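Local coordinates for protein transcription factor tau subunit sfc1 (Schizosaccharomyces pombe, PDB 4BJI) that is part of the tauA domain of TFIIIC, which binds boxA promoter sites of tRNA genes, and is seen here as its DNA-binding domain, at residues P46-E49 / V53-R56; G31-T36 / L75-Y80; D147-P152 / R183-A188; P152-T157 / G168-G173; D97-S102 / S161-D166. All blocks are in the same frame, centred on the assembly; numbering follows the deposited sequence. Where two conformers were deposited one is given.

Contact 1: P46-E49 / V53-R56; sequences PLFE and VWTR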
# COMPACT_ATOMS: atom_id res chain seq x y z
N PRO A 46 -4.15 16.30 6.54
CA PRO A 46 -3.47 16.72 5.31
C PRO A 46 -2.82 15.56 4.58
O PRO A 46 -2.69 15.62 3.36
CB PRO A 46 -2.39 17.69 5.79
CG PRO A 46 -2.35 17.55 7.27
CD PRO A 46 -3.70 17.05 7.70
N LEU A 47 -2.40 14.52 5.29
CA LEU A 47 -1.81 13.36 4.62
C LEU A 47 -2.86 12.68 3.74
O LEU A 47 -2.55 12.24 2.63
CB LEU A 47 -1.18 12.39 5.62
CG LEU A 47 0.04 12.94 6.39
CD1 LEU A 47 0.52 12.03 7.51
CD2 LEU A 47 1.19 13.21 5.45
N PHE A 48 -4.10 12.59 4.20
CA PHE A 48 -5.17 12.01 3.39
C PHE A 48 -5.61 12.93 2.26
O PHE A 48 -6.10 12.43 1.25
CB PHE A 48 -6.37 11.60 4.26
CG PHE A 48 -6.21 10.26 4.91
CD1 PHE A 48 -6.23 9.10 4.15
CD2 PHE A 48 -6.03 10.15 6.26
CE1 PHE A 48 -6.08 7.86 4.73
CE2 PHE A 48 -5.89 8.89 6.86
CZ PHE A 48 -5.90 7.75 6.09
N GLU A 49 -5.42 14.24 2.40
CA GLU A 49 -5.63 15.13 1.25
C GLU A 49 -4.56 14.89 0.20
O GLU A 49 -4.87 14.89 -1.00
CB GLU A 49 -5.61 16.61 1.66
CG GLU A 49 -6.72 17.00 2.59
CD GLU A 49 -8.12 16.95 1.95
OE1 GLU A 49 -8.26 16.77 0.73
OE2 GLU A 49 -9.10 17.11 2.72
N VAL A 53 -5.04 6.98 -0.02
CA VAL A 53 -4.89 5.57 0.33
C VAL A 53 -3.48 5.35 0.86
O VAL A 53 -2.49 5.64 0.14
CB VAL A 53 -5.09 4.69 -0.95
CG1 VAL A 53 -4.83 3.23 -0.67
CG2 VAL A 53 -6.51 4.88 -1.55
N TRP A 54 -3.35 4.80 2.06
CA TRP A 54 -2.06 4.65 2.74
C TRP A 54 -1.95 3.34 3.50
O TRP A 54 -2.89 2.96 4.23
CB TRP A 54 -1.92 5.70 3.83
CG TRP A 54 -1.69 7.13 3.44
CD1 TRP A 54 -2.64 8.09 3.22
CD2 TRP A 54 -0.43 7.79 3.35
NE1 TRP A 54 -2.03 9.32 2.98
CE2 TRP A 54 -0.67 9.14 3.05
CE3 TRP A 54 0.89 7.36 3.48
CZ2 TRP A 54 0.37 10.07 2.88
CZ3 TRP A 54 1.91 8.27 3.30
CH2 TRP A 54 1.63 9.61 3.01
N THR A 55 -0.79 2.70 3.48
CA THR A 55 -0.52 1.69 4.51
C THR A 55 -0.21 2.37 5.85
O THR A 55 0.21 3.55 5.91
CB THR A 55 0.67 0.82 4.18
OG1 THR A 55 1.81 1.67 4.05
CG2 THR A 55 0.41 0.03 2.89
N ARG A 56 -0.41 1.62 6.95
CA ARG A 56 0.07 2.05 8.26
C ARG A 56 1.56 2.42 8.25
O ARG A 56 1.95 3.48 8.76
CB ARG A 56 -0.18 0.94 9.29
CG ARG A 56 0.55 1.15 10.61
CD ARG A 56 0.35 -0.07 11.53
NE ARG A 56 1.21 0.02 12.71
CZ ARG A 56 0.91 0.77 13.74
NH1 ARG A 56 -0.23 1.44 13.73
NH2 ARG A 56 1.73 0.84 14.79

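Contact 2: G31-T36 / L75-Y80; sequences GEPSKT and LPYLSY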
# COMPACT_ATOMS: atom_id res chain seq x y z
N GLY A 31 -17.13 7.75 19.77
CA GLY A 31 -17.46 9.02 20.38
C GLY A 31 -16.36 10.03 20.13
O GLY A 31 -15.49 9.81 19.30
N GLU A 32 -16.38 11.16 20.84
CA GLU A 32 -15.33 12.15 20.68
C GLU A 32 -14.02 11.66 21.29
O GLU A 32 -13.99 11.13 22.38
CB GLU A 32 -15.76 13.48 21.30
CG GLU A 32 -17.03 14.04 20.66
CD GLU A 32 -16.91 14.18 19.15
OE1 GLU A 32 -15.86 14.69 18.68
OE2 GLU A 32 -17.85 13.79 18.43
N PRO A 33 -12.91 11.84 20.55
CA PRO A 33 -11.60 11.36 21.00
C PRO A 33 -10.98 12.32 21.98
O PRO A 33 -11.33 13.50 22.02
CB PRO A 33 -10.79 11.33 19.71
CG PRO A 33 -11.37 12.46 18.90
CD PRO A 33 -12.83 12.53 19.26
N SER A 34 -10.06 11.79 22.78
CA SER A 34 -9.23 12.59 23.63
C SER A 34 -8.50 13.65 22.81
O SER A 34 -8.37 13.57 21.56
CB SER A 34 -8.20 11.69 24.32
OG SER A 34 -7.41 11.02 23.35
N LYS A 35 -8.02 14.67 23.50
CA LYS A 35 -7.15 15.63 22.87
C LYS A 35 -5.92 14.92 22.34
O LYS A 35 -5.41 15.26 21.28
CB LYS A 35 -6.75 16.74 23.86
CG LYS A 35 -7.96 17.50 24.40
CD LYS A 35 -7.56 18.64 25.34
CE LYS A 35 -6.64 19.66 24.67
NZ LYS A 35 -6.44 20.89 25.49
N THR A 36 -5.46 13.87 23.04
CA THR A 36 -4.23 13.19 22.63
C THR A 36 -4.44 12.57 21.24
O THR A 36 -3.57 12.64 20.36
CB THR A 36 -3.79 12.08 23.64
OG1 THR A 36 -3.48 12.70 24.90
CG2 THR A 36 -2.55 11.34 23.16
N LEU A 75 -7.01 6.49 13.04
CA LEU A 75 -7.37 6.16 11.64
C LEU A 75 -8.88 5.97 11.45
O LEU A 75 -9.42 6.42 10.45
CB LEU A 75 -6.57 4.97 11.13
CG LEU A 75 -5.13 5.33 10.71
CD1 LEU A 75 -4.23 4.15 10.64
CD2 LEU A 75 -5.13 6.12 9.40
N PRO A 76 -9.58 5.31 12.40
CA PRO A 76 -11.00 5.06 12.20
C PRO A 76 -11.88 6.31 12.17
O PRO A 76 -13.06 6.26 11.79
CB PRO A 76 -11.37 4.16 13.41
CG PRO A 76 -10.14 3.45 13.71
CD PRO A 76 -9.08 4.51 13.55
N TYR A 77 -11.30 7.44 12.57
CA TYR A 77 -12.03 8.69 12.48
C TYR A 77 -12.04 9.32 11.09
O TYR A 77 -12.83 10.21 10.82
CB TYR A 77 -11.47 9.73 13.48
CG TYR A 77 -11.89 9.46 14.91
CD1 TYR A 77 -11.16 8.62 15.73
CD2 TYR A 77 -13.07 10.01 15.41
CE1 TYR A 77 -11.58 8.35 17.04
CE2 TYR A 77 -13.48 9.74 16.70
CZ TYR A 77 -12.73 8.92 17.50
OH TYR A 77 -13.17 8.69 18.79
N LEU A 78 -11.17 8.82 10.21
CA LEU A 78 -10.98 9.40 8.89
C LEU A 78 -11.02 8.42 7.73
O LEU A 78 -11.10 8.85 6.59
CB LEU A 78 -9.62 10.10 8.81
CG LEU A 78 -9.38 11.23 9.79
CD1 LEU A 78 -7.97 11.70 9.66
CD2 LEU A 78 -10.37 12.37 9.58
N SER A 79 -10.91 7.13 8.00
CA SER A 79 -10.63 6.15 6.96
C SER A 79 -11.22 4.80 7.28
O SER A 79 -11.54 4.53 8.44
CB SER A 79 -9.11 6.03 6.75
OG SER A 79 -8.47 5.44 7.88
N TYR A 80 -11.32 3.96 6.25
CA TYR A 80 -11.71 2.56 6.38
C TYR A 80 -10.56 1.68 5.86
O TYR A 80 -9.65 2.19 5.19
CB TYR A 80 -13.02 2.29 5.60
CG TYR A 80 -12.94 2.51 4.11
CD1 TYR A 80 -13.10 3.77 3.53
CD2 TYR A 80 -12.67 1.45 3.25
CE1 TYR A 80 -13.01 3.95 2.14
CE2 TYR A 80 -12.56 1.62 1.89
CZ TYR A 80 -12.76 2.86 1.33
OH TYR A 80 -12.62 2.99 -0.04

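Contact 3: D147-P152 / R183-A188; sequences DPTIAP and REKLFA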
# COMPACT_ATOMS: atom_id res chain seq x y z
N ASP A 147 12.54 1.88 -7.26
CA ASP A 147 13.50 1.04 -7.99
C ASP A 147 13.37 1.33 -9.48
O ASP A 147 12.28 1.14 -10.04
CB ASP A 147 13.19 -0.42 -7.70
CG ASP A 147 14.14 -1.40 -8.35
OD1 ASP A 147 14.63 -1.10 -9.46
OD2 ASP A 147 14.36 -2.47 -7.78
N PRO A 148 14.43 1.82 -10.14
CA PRO A 148 14.32 2.30 -11.52
C PRO A 148 14.17 1.19 -12.55
O PRO A 148 13.88 1.51 -13.74
CB PRO A 148 15.62 3.13 -11.70
CG PRO A 148 16.57 2.54 -10.77
CD PRO A 148 15.75 2.13 -9.56
N THR A 149 14.36 -0.05 -12.16
CA THR A 149 14.12 -1.17 -13.05
C THR A 149 12.68 -1.67 -12.94
O THR A 149 12.18 -2.31 -13.86
CB THR A 149 15.09 -2.33 -12.77
OG1 THR A 149 14.80 -2.95 -11.50
CG2 THR A 149 16.48 -1.84 -12.80
N ILE A 150 11.99 -1.39 -11.85
CA ILE A 150 10.61 -1.87 -11.65
C ILE A 150 9.59 -0.77 -11.91
O ILE A 150 8.53 -1.00 -12.52
CB ILE A 150 10.44 -2.44 -10.24
CG1 ILE A 150 11.42 -3.62 -10.09
CG2 ILE A 150 9.00 -2.86 -10.03
CD1 ILE A 150 11.43 -4.33 -8.70
N ALA A 151 9.84 0.43 -11.43
CA ALA A 151 8.85 1.47 -11.55
C ALA A 151 8.34 1.71 -12.99
O ALA A 151 7.14 1.89 -13.17
CB ALA A 151 9.39 2.75 -10.92
N PRO A 152 9.22 1.70 -14.01
CA PRO A 152 8.70 1.93 -15.37
C PRO A 152 7.71 0.88 -15.82
O PRO A 152 6.83 1.16 -16.66
CB PRO A 152 9.96 1.88 -16.25
CG PRO A 152 11.08 2.23 -15.33
CD PRO A 152 10.69 1.59 -13.99
N ARG A 183 9.55 -9.81 -5.49
CA ARG A 183 9.73 -10.95 -4.58
C ARG A 183 11.17 -11.44 -4.65
O ARG A 183 11.82 -11.67 -3.64
CB ARG A 183 8.78 -12.07 -4.93
CG ARG A 183 8.86 -13.23 -3.94
CD ARG A 183 7.99 -14.36 -4.44
NE ARG A 183 8.53 -14.83 -5.70
CZ ARG A 183 7.82 -15.27 -6.73
NH1 ARG A 183 6.49 -15.32 -6.67
NH2 ARG A 183 8.44 -15.67 -7.84
N GLU A 184 11.68 -11.59 -5.87
CA GLU A 184 13.06 -12.06 -6.05
C GLU A 184 14.04 -11.11 -5.39
O GLU A 184 14.96 -11.55 -4.68
CB GLU A 184 13.40 -12.17 -7.52
CG GLU A 184 14.77 -12.82 -7.75
CD GLU A 184 14.77 -14.30 -7.38
OE1 GLU A 184 13.73 -14.99 -7.61
OE2 GLU A 184 15.75 -14.75 -6.77
N LYS A 185 13.86 -9.81 -5.58
CA LYS A 185 14.78 -8.85 -4.95
C LYS A 185 14.66 -8.95 -3.43
O LYS A 185 15.69 -8.98 -2.71
CB LYS A 185 14.55 -7.45 -5.48
CG LYS A 185 14.94 -7.24 -6.92
CD LYS A 185 15.19 -5.79 -7.25
CE LYS A 185 15.60 -5.62 -8.71
NZ LYS A 185 16.08 -4.28 -8.96
N LEU A 186 13.45 -9.02 -2.90
CA LEU A 186 13.30 -9.18 -1.45
C LEU A 186 13.99 -10.44 -0.89
O LEU A 186 14.58 -10.39 0.20
CB LEU A 186 11.82 -9.20 -1.09
CG LEU A 186 11.13 -7.85 -1.18
CD1 LEU A 186 9.63 -8.05 -1.03
CD2 LEU A 186 11.64 -6.90 -0.11
N PHE A 187 13.91 -11.55 -1.62
CA PHE A 187 14.54 -12.80 -1.14
C PHE A 187 15.97 -12.49 -0.73
O PHE A 187 16.50 -12.98 0.28
CB PHE A 187 14.67 -13.85 -2.24
CG PHE A 187 13.41 -14.58 -2.61
CD1 PHE A 187 12.44 -14.90 -1.68
CD2 PHE A 187 13.23 -14.98 -3.93
CE1 PHE A 187 11.29 -15.60 -2.07
CE2 PHE A 187 12.09 -15.67 -4.32
CZ PHE A 187 11.12 -15.99 -3.39
N ALA A 188 16.63 -11.70 -1.58
CA ALA A 188 18.04 -11.41 -1.41
C ALA A 188 18.25 -10.35 -0.34
O ALA A 188 19.07 -10.53 0.55
CB ALA A 188 18.65 -10.95 -2.72

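Contact 4: P152-T157 / G168-G173; sequences PLLKDT and GWYRSG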
# COMPACT_ATOMS: atom_id res chain seq x y z
N PRO A 152 9.22 1.70 -14.01
CA PRO A 152 8.70 1.93 -15.37
C PRO A 152 7.71 0.88 -15.82
O PRO A 152 6.83 1.16 -16.66
CB PRO A 152 9.96 1.88 -16.25
CG PRO A 152 11.08 2.23 -15.33
CD PRO A 152 10.69 1.59 -13.99
N LEU A 153 7.81 -0.34 -15.28
CA LEU A 153 6.87 -1.39 -15.65
C LEU A 153 5.43 -1.02 -15.30
O LEU A 153 4.48 -1.39 -16.00
CB LEU A 153 7.22 -2.72 -14.99
CG LEU A 153 8.53 -3.36 -15.42
CD1 LEU A 153 8.87 -4.54 -14.51
CD2 LEU A 153 8.44 -3.79 -16.80
N LEU A 154 5.26 -0.36 -14.15
CA LEU A 154 3.90 0.05 -13.80
C LEU A 154 3.57 1.47 -14.28
O LEU A 154 2.38 1.75 -14.54
CB LEU A 154 3.58 -0.13 -12.31
CG LEU A 154 3.68 -1.55 -11.79
CD1 LEU A 154 3.36 -1.59 -10.30
CD2 LEU A 154 2.76 -2.50 -12.55
N LYS A 155 4.56 2.34 -14.48
CA LYS A 155 4.25 3.66 -15.01
C LYS A 155 3.74 3.60 -16.46
O LYS A 155 2.85 4.36 -16.84
CB LYS A 155 5.48 4.56 -14.94
CG LYS A 155 5.19 5.95 -15.44
CD LYS A 155 6.44 6.82 -15.37
CE LYS A 155 6.22 8.15 -16.10
NZ LYS A 155 6.69 9.35 -15.33
N ASP A 156 4.30 2.72 -17.27
CA ASP A 156 4.06 2.76 -18.70
C ASP A 156 2.90 1.89 -19.12
O ASP A 156 2.44 1.95 -20.26
CB ASP A 156 5.28 2.32 -19.49
CG ASP A 156 6.49 3.21 -19.30
OD1 ASP A 156 6.36 4.33 -18.77
OD2 ASP A 156 7.60 2.79 -19.69
N THR A 157 2.41 1.02 -18.24
CA THR A 157 1.46 0.01 -18.69
C THR A 157 0.06 0.55 -18.88
O THR A 157 -0.40 1.41 -18.10
CB THR A 157 1.49 -1.20 -17.71
OG1 THR A 157 0.74 -2.26 -18.24
CG2 THR A 157 0.94 -0.86 -16.33
N GLY A 168 -6.27 -5.36 -9.58
CA GLY A 168 -6.70 -3.98 -9.66
C GLY A 168 -6.64 -3.46 -11.08
O GLY A 168 -7.20 -4.07 -12.02
N TRP A 169 -6.02 -2.31 -11.27
CA TRP A 169 -6.02 -1.64 -12.57
C TRP A 169 -4.95 -2.18 -13.53
O TRP A 169 -4.85 -1.70 -14.66
CB TRP A 169 -5.84 -0.15 -12.34
CG TRP A 169 -7.01 0.50 -11.66
CD1 TRP A 169 -7.10 0.95 -10.37
CD2 TRP A 169 -8.27 0.79 -12.29
NE1 TRP A 169 -8.36 1.49 -10.15
CE2 TRP A 169 -9.08 1.42 -11.32
CE3 TRP A 169 -8.77 0.59 -13.57
CZ2 TRP A 169 -10.37 1.84 -11.60
CZ3 TRP A 169 -10.07 1.03 -13.84
CH2 TRP A 169 -10.85 1.63 -12.85
N TYR A 170 -4.17 -3.17 -13.10
CA TYR A 170 -3.05 -3.67 -13.90
C TYR A 170 -3.39 -4.98 -14.60
O TYR A 170 -3.98 -5.89 -14.00
CB TYR A 170 -1.80 -3.88 -13.04
CG TYR A 170 -1.33 -2.60 -12.44
CD1 TYR A 170 -0.74 -1.62 -13.25
CD2 TYR A 170 -1.44 -2.34 -11.10
CE1 TYR A 170 -0.30 -0.41 -12.70
CE2 TYR A 170 -0.99 -1.14 -10.54
CZ TYR A 170 -0.46 -0.18 -11.36
OH TYR A 170 -0.01 1.03 -10.85
N ARG A 171 -3.02 -5.06 -15.87
CA ARG A 171 -3.14 -6.29 -16.64
C ARG A 171 -2.40 -7.41 -15.92
O ARG A 171 -1.28 -7.21 -15.42
CB ARG A 171 -2.59 -6.05 -18.05
CG ARG A 171 -2.67 -7.24 -18.97
CD ARG A 171 -2.14 -6.82 -20.32
NE ARG A 171 -0.69 -6.75 -20.33
CZ ARG A 171 0.04 -5.64 -20.41
NH1 ARG A 171 -0.57 -4.46 -20.54
NH2 ARG A 171 1.41 -5.70 -20.40
N SER A 172 -2.99 -8.60 -15.89
CA SER A 172 -2.45 -9.68 -15.07
C SER A 172 -0.99 -10.01 -15.39
O SER A 172 -0.19 -10.13 -14.46
CB SER A 172 -3.32 -10.94 -15.13
OG SER A 172 -3.30 -11.52 -16.41
N GLY A 173 -0.60 -10.14 -16.64
CA GLY A 173 0.78 -10.56 -16.89
C GLY A 173 1.79 -9.52 -16.47
O GLY A 173 2.90 -9.85 -16.07
O HOH W 1 -1.77 -2.77 -17.03

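Contact 5: D97-S102 / S161-D166; sequences DPRKDS and SECHRD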
# COMPACT_ATOMS: atom_id res chain seq x y z
N ASP A 97 -13.51 5.90 -3.45
CA ASP A 97 -13.58 4.51 -3.93
C ASP A 97 -12.51 4.31 -4.99
O ASP A 97 -12.67 4.72 -6.14
CB ASP A 97 -14.97 4.21 -4.50
CG ASP A 97 -15.17 2.74 -4.79
OD1 ASP A 97 -14.17 1.99 -4.86
OD2 ASP A 97 -16.35 2.33 -4.91
N PRO A 98 -11.40 3.65 -4.63
CA PRO A 98 -10.30 3.48 -5.58
C PRO A 98 -10.64 2.53 -6.70
O PRO A 98 -9.91 2.46 -7.71
CB PRO A 98 -9.17 2.93 -4.71
CG PRO A 98 -9.89 2.19 -3.57
CD PRO A 98 -11.12 3.09 -3.29
N ARG A 99 -11.77 1.82 -6.59
CA ARG A 99 -12.19 0.95 -7.68
C ARG A 99 -12.85 1.75 -8.78
O ARG A 99 -13.08 1.24 -9.90
CB ARG A 99 -13.23 -0.08 -7.17
CG ARG A 99 -12.77 -0.90 -6.02
CD ARG A 99 -13.91 -1.69 -5.40
NE ARG A 99 -14.94 -0.80 -4.88
CZ ARG A 99 -16.08 -1.23 -4.37
NH1 ARG A 99 -16.32 -2.55 -4.29
NH2 ARG A 99 -16.98 -0.35 -3.95
N LYS A 100 -13.18 3.01 -8.52
CA LYS A 100 -13.86 3.86 -9.50
C LYS A 100 -12.95 4.88 -10.16
O LYS A 100 -13.38 5.63 -11.05
CB LYS A 100 -15.02 4.63 -8.89
CG LYS A 100 -16.13 3.79 -8.36
CD LYS A 100 -17.27 4.72 -8.01
CE LYS A 100 -18.43 4.05 -7.29
NZ LYS A 100 -18.97 2.87 -8.02
N ASP A 101 -11.70 4.96 -9.73
CA ASP A 101 -10.78 5.97 -10.18
C ASP A 101 -9.47 5.29 -10.59
O ASP A 101 -8.72 4.83 -9.74
CB ASP A 101 -10.55 6.98 -9.04
CG ASP A 101 -9.48 8.03 -9.35
OD1 ASP A 101 -9.11 8.19 -10.53
OD2 ASP A 101 -8.99 8.71 -8.39
N SER A 102 -9.19 5.24 -11.89
CA SER A 102 -7.97 4.56 -12.32
C SER A 102 -6.69 5.24 -11.84
O SER A 102 -5.63 4.62 -11.84
CB SER A 102 -7.93 4.35 -13.81
OG SER A 102 -7.93 5.60 -14.46
N SER A 161 -9.70 -1.55 -18.09
CA SER A 161 -10.93 -0.77 -18.08
C SER A 161 -11.81 -0.97 -16.84
O SER A 161 -12.84 -0.34 -16.72
CB SER A 161 -11.79 -1.08 -19.32
OG SER A 161 -12.39 -2.32 -19.13
N GLU A 162 -11.37 -1.83 -15.94
CA GLU A 162 -12.10 -2.08 -14.68
C GLU A 162 -11.08 -2.54 -13.66
O GLU A 162 -10.05 -3.11 -14.01
CB GLU A 162 -13.17 -3.14 -14.91
CG GLU A 162 -14.12 -3.34 -13.74
CD GLU A 162 -15.21 -4.36 -14.07
OE1 GLU A 162 -16.06 -3.98 -14.89
OE2 GLU A 162 -15.11 -5.48 -13.55
N CYS A 163 -11.36 -2.27 -12.39
CA CYS A 163 -10.49 -2.66 -11.28
C CYS A 163 -10.73 -4.13 -10.92
O CYS A 163 -11.78 -4.49 -10.41
CB CYS A 163 -10.74 -1.78 -10.07
SG CYS A 163 -9.53 -1.88 -8.78
N HIS A 164 -9.75 -4.97 -11.24
CA HIS A 164 -9.83 -6.41 -11.03
C HIS A 164 -9.72 -6.81 -9.57
O HIS A 164 -8.98 -6.17 -8.80
CB HIS A 164 -8.72 -7.08 -11.84
CG HIS A 164 -8.77 -8.57 -11.85
ND1 HIS A 164 -8.08 -9.36 -10.96
CD2 HIS A 164 -9.40 -9.43 -12.69
CE1 HIS A 164 -8.30 -10.63 -11.21
NE2 HIS A 164 -9.09 -10.71 -12.27
N ARG A 165 -10.43 -7.86 -9.18
CA ARG A 165 -10.49 -8.28 -7.78
C ARG A 165 -9.14 -8.61 -7.16
O ARG A 165 -8.99 -8.55 -5.92
CB ARG A 165 -11.44 -9.49 -7.67
CG ARG A 165 -11.09 -10.64 -8.58
CD ARG A 165 -12.30 -11.60 -8.72
NE ARG A 165 -12.93 -11.89 -7.43
CZ ARG A 165 -14.14 -12.43 -7.31
NH1 ARG A 165 -14.84 -12.72 -8.39
NH2 ARG A 165 -14.64 -12.67 -6.11
N ASP A 166 -8.19 -9.03 -7.98
CA ASP A 166 -6.83 -9.37 -7.53
C ASP A 166 -5.79 -8.34 -7.99
O ASP A 166 -4.98 -7.86 -7.17
CB ASP A 166 -6.39 -10.73 -8.05
CG ASP A 166 -7.26 -11.86 -7.59
OD1 ASP A 166 -7.75 -11.81 -6.45
OD2 ASP A 166 -7.40 -12.81 -8.38
O HOH W 2 -13.65 -0.70 -11.63

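Contact 1: P46-E49 / V53-R56
With CG anti to the carbonyl carbon (chi1 -72°), Trp54 carries its indole toward the last turns of helix 35-50, where Leu47 and Phe48 receive it. The N-H at the edge of the indole gives a hydrogen bond to a helix carbonyl, Trp54 NE1 to Leu47 O, at 3.0 Å with an N-H...O angle of 152°. Although Leu47 O lies in the indole plane, NE1 stands above the plane of that carbonyl, so the bond comes down onto the oxygen rather than along a lone pair. Beside it the aliphatic root of Leu47 closes on the six-membered ring, CB lying 3.9 Å from Trp54 CZ2. The edge of the Trp54 five-membered ring is turned toward the face of Phe48 in a T-shaped pair, the planes at 82° and the centroids 5.2 Å apart; Trp54 CD1 is 3.8 Å from Phe48 CE1. The order helix, short strand, two helices and two further strands, with 53-55 placed next to 90-93, is consistent with a winged-helix version of the helix-turn-helix domain, and Trp54 fastens strand 53-55 to helix 35-50. Tryptophan suits the place because it is both a large apolar plate and a donor. The other side of the helix is loose: Pro46 and Glu49 are exposed, and Glu49 points away from the strand. Val53 also turns from the helix, and packs on Thr90 and Thr92 of strand 90-93.

Contact 2: G31-T36 / L75-Y80
Tyr77, its CG anti to the carbonyl carbon (chi1 -76°), reaches from the turn before strand 79-82 to the loop ahead of helix 35-50, where its ring meets Gly31 and Pro33. The polar link is one short hydrogen bond, Tyr77 OH giving to Gly31 O at 2.6 Å. The acceptor lies near the plane of the phenol ring at its edge, while the hydroxyl is tilted 33° from the carbonyl plane. The apolar part belongs to Pro33: its CG sits over one face of the ring, offset toward the rim, and CB comes 3.8 Å from Tyr77 CZ. Proline suits this role, since its compact, conformationally restricted ring lays CH groups against the phenol while fixing the chain just before Ser34, the N-cap of the helix. The two segments flank the first and third helices of what is, by its topology, probably a winged-helix domain, tying the approach to the first to the exit from the third. A phenylalanine here would lack the hydroxyl, and the Gly31 carbonyl would probably lose this donor, leaving the exposed loop freer to move. Within 75-80, Leu75 O accepts from Leu78 N at 3.0 Å and from Ser79 OG at 2.9 Å, the two donors arriving from opposite faces of the carbonyl plane. Serine, small and hydroxylated, can fold back onto this turn and still pack against Phe48.

Contact 3: D147-P152 / R183-A188
Lys185 stretches from its helix to the Asp147-Thr149 turn, and its ammonium group gives two hydrogen bonds there. The shorter is a salt bridge, Lys185 NZ to Asp147 OD2 at 2.8 Å, using the syn lone pair of the carboxylate oxygen. The second runs from Lys185 NZ to Thr149 OG1 at 3.1 Å. A long side chain with a cationic end suits the span, and the chain is extended beyond CG.

The other carboxylate oxygen serves its own turn: Asp147 OD1 accepts from Thr149 N at 2.9 Å, making an Asx turn, and from Thr149 OG1 at 2.8 Å. The threonine hydroxyl thus donates to the aspartate and accepts from the lysine; its place between the backbone N and the carbonyl carbon (chi1 69°) sets it between the two partners. Asp147 O is satisfied as well, by the backbone N-H groups of Ile150 and Ala151. These bonds account for both carboxylate oxygens of a buried aspartate, whose negative charge is likely to be eased by the lysine.

Asp147 lies just ahead of helix 151-155. Ile150 packs on Val178, Leu181 and Met182 of helix 172-189, while the Lys185 side chain, from the same helix, also touches Val200 of helix 197-205.

Contact 4: P152-T157 / G168-G173
The Tyr170 ring carries Leu154 on one face and Thr157 at an edge. Leu154 CD2 stands 3.9 Å from the ring centroid and 20° off the normal, a CH-pi contact; Leu154 was deposited in two conformers, so this holds for one of them. Thr157 CG2 lies near the ring plane, 3.6 Å from Tyr170 CD1. The two segments are the end of helix 151-155 and the loop that leads into helix 172-189, with Arg171 at the N-cap position of the latter.

Leucine suits the buried face, since its branched end spreads a methyl over the ring, and the aromatic ring supplies a broad, flat partner. Threonine suits a place between apolar and polar surroundings: with OG1 anti to the backbone N (chi1 -171°), the hydroxyl turns to the polar side and the methyl to the tyrosine. The Tyr170 hydroxyl makes a weak hydrogen bond to Ala105 O, and its ring also touches Val142. With an alanine here the ring would be gone, and a gap would probably open beside Leu154 and Thr157 while Ala105 O lost its weak donor.

Arg171 is exposed, and its guanidinium passes near Thr157 on the way to a salt bridge with Glu208. A water joins the polar sides of both segments, 2.8 Å from Thr157 OG1 and accepting from Arg171 N at 2.9 Å.

Contact 5: D97-S102 / S161-D166
Asp97 OD1 takes two N-H groups from Arg99, the residue whose backbone faces Cys163 across the contact. Arg99 N reaches it from above the carboxylate plane at 3.0 Å, closing an Asx turn, and Arg99 NE reaches its syn lone pair at 2.9 Å with a nearly straight bond of 171°. Arg99 NH2 bonds to Asp97 OD2, completing a side-on salt bridge in which NE and NH2 each meet one oxygen. The type I turn from Asp97 to Lys100 is thus held by side-chain as well as backbone bonds.

Against it lies Cys163, buried and apolar enough for a close backbone-to-side-chain fit. Its CB is 3.8 Å from Arg99 O, and SG, anti to the backbone N (chi1 -167°), lies 4.0 Å from Arg99 CA. A small side chain suits this place, because the two backbones come so near. A water completes the junction, donating to Arg99 O at 2.7 Å and accepting from Cys163 N at 2.9 Å.

Both segments are irregular loops, one after strand 90-93 and the other ahead of helix 172-189. Arg99 NH1 bonds to Met17 O and Val19 O, Pro98 packs on Tyr80 and Trp82 of strand 79-82, and Trp169, which touches Cys163, donates to Pro98 O.

Overall arrangement
Contacts 1, 4 and 5 are buried, contact 3 is partly so, and contact 2 lies at the surface. Contacts 1 and 2 share helix 35-50 and meet where Phe48 packs on Ser79 and Leu75; one is an aromatic core junction, the other a tyrosine reaching a loop. Contacts 3 and 4 use the region of helices 151-155 and 172-189 and share Pro152, one working by ion pairing, the other by ring packing with a water. Contact 5 joins two loops by close packing and a bridging water, with no direct hydrogen bond; its Pro98 meets Tyr80 of contact 2, and Trp169 of contact 4 packs on Arg99. Contacts 1 and 3 lie on opposite sides of the chain's centre.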